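Local coordinates for epoxide hydrolase (Aspergillus niger, PDB 3G02) that hydrolyses epoxides enantioselectively to diols, as a variant made by directed evolution of this alpha/beta-hydrolase enzyme, at the interface of chains A and B. Residues are numbered along the deposited sequence; one frame, centred on the assembly and turned at random. Chains: chain A/B, Epoxide hydrolase.

The interface of chains A and B. Residues chain A 47-48, 57-59; chain B 261, 265.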
# COMPACT_ATOMS: atom_id res chain seq x y z
N GLU A 47 2.59 -15.60 6.60
CA GLU A 47 3.18 -14.28 6.81
C GLU A 47 2.81 -13.68 8.16
O GLU A 47 3.66 -13.09 8.83
CB GLU A 47 2.79 -13.33 5.68
CG GLU A 47 3.26 -13.79 4.30
CD GLU A 47 2.18 -14.51 3.52
OE1 GLU A 47 1.36 -15.21 4.15
OE2 GLU A 47 2.14 -14.34 2.28
N SER A 48 1.55 -13.84 8.55
CA SER A 48 1.04 -13.23 9.78
C SER A 48 1.44 -14.01 11.03
O SER A 48 1.22 -13.55 12.14
CB SER A 48 -0.47 -13.03 9.72
OG SER A 48 -1.16 -14.25 9.96
N ILE A 57 2.57 -6.55 10.43
CA ILE A 57 1.96 -6.86 11.73
C ILE A 57 1.51 -8.32 11.81
O ILE A 57 1.00 -8.89 10.85
CB ILE A 57 0.78 -5.93 12.07
CG1 ILE A 57 -0.29 -6.00 10.98
CG2 ILE A 57 1.27 -4.49 12.27
CD1 ILE A 57 -1.68 -6.09 11.51
N THR A 58 1.70 -8.92 12.98
CA THR A 58 1.32 -10.31 13.17
C THR A 58 -0.15 -10.43 13.55
O THR A 58 -0.76 -9.48 14.04
CB THR A 58 2.16 -10.97 14.29
OG1 THR A 58 1.89 -10.33 15.53
CG2 THR A 58 3.65 -10.89 13.98
N SER A 59 -0.71 -11.62 13.33
CA SER A 59 -2.06 -11.92 13.77
C SER A 59 -2.21 -11.74 15.28
O SER A 59 -3.19 -11.16 15.74
CB SER A 59 -2.45 -13.34 13.37
OG SER A 59 -2.73 -13.39 11.98
N SER B 261 1.47 -9.32 5.25
CA SER B 261 0.67 -9.52 6.45
C SER B 261 -0.15 -8.27 6.80
O SER B 261 -1.34 -8.36 7.08
CB SER B 261 1.51 -9.95 7.64
OG SER B 261 0.66 -10.23 8.74
N HIS B 265 -4.31 -7.95 6.49
CA HIS B 265 -5.19 -7.56 7.59
C HIS B 265 -6.02 -6.31 7.25
O HIS B 265 -7.21 -6.25 7.57
CB HIS B 265 -4.39 -7.36 8.87
CG HIS B 265 -4.03 -8.65 9.55
ND1 HIS B 265 -4.98 -9.47 10.14
CD2 HIS B 265 -2.84 -9.26 9.74
CE1 HIS B 265 -4.38 -10.52 10.66
NE2 HIS B 265 -3.08 -10.42 10.43
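B:Ser261 reaches across to A:Ile57 through its hydroxyl, in a bond much shorter than the other polar link described here. The donor is OG of B:Ser261, the acceptor the backbone O of A:Ile57, 2.5 Å away. The hydroxyl comes in nearly head-on to the carbonyl, with a C=O...donor angle of 163°. It gets there because OG of B:Ser261 lies opposite its own backbone N (chi1 -175°), pointing from the helix toward chain A.

The second polar link runs from the ring of B:His265 to A:Ser59. NE2 of B:His265 meets OG of A:Ser59 at 3.4 Å, a weak hydrogen bond in which either group could be the donor; the serine oxygen lies in the ring plane, at the edge. Within chain A, OG of A:Ser48 bonds to OG of A:Ser59 at 2.7 Å and probably steadies it.

Apolar packing fills in around these bonds. A:Ser48 also touches chain B directly, its CB close to the hydroxyl of B:Ser261 and 3.8 Å from NE2 of B:His265. CD1 of A:Ile57 lies to one side of the imidazole plane, offset beyond the CG-CD2 bond and toward CB, 3.8 Å from CD2 of B:His265. CB of B:Ser261 sits 3.9 Å from CA of A:Ser48, and A:Glu47 only brushes this methylene.

On chain B both contact residues lie one turn apart on helix 260-268. Chain A answers with 3-10 helix 47-49 and the loop leading into helix 59-71, whose first residue is A:Ser59. The patch recurs with the chains exchanged in the two-fold symmetric pair of the deposited assembly, about 23 Å from centre to predicted nucleophile A:Asp193; the structure alone does not show whether this pairing holds in solution.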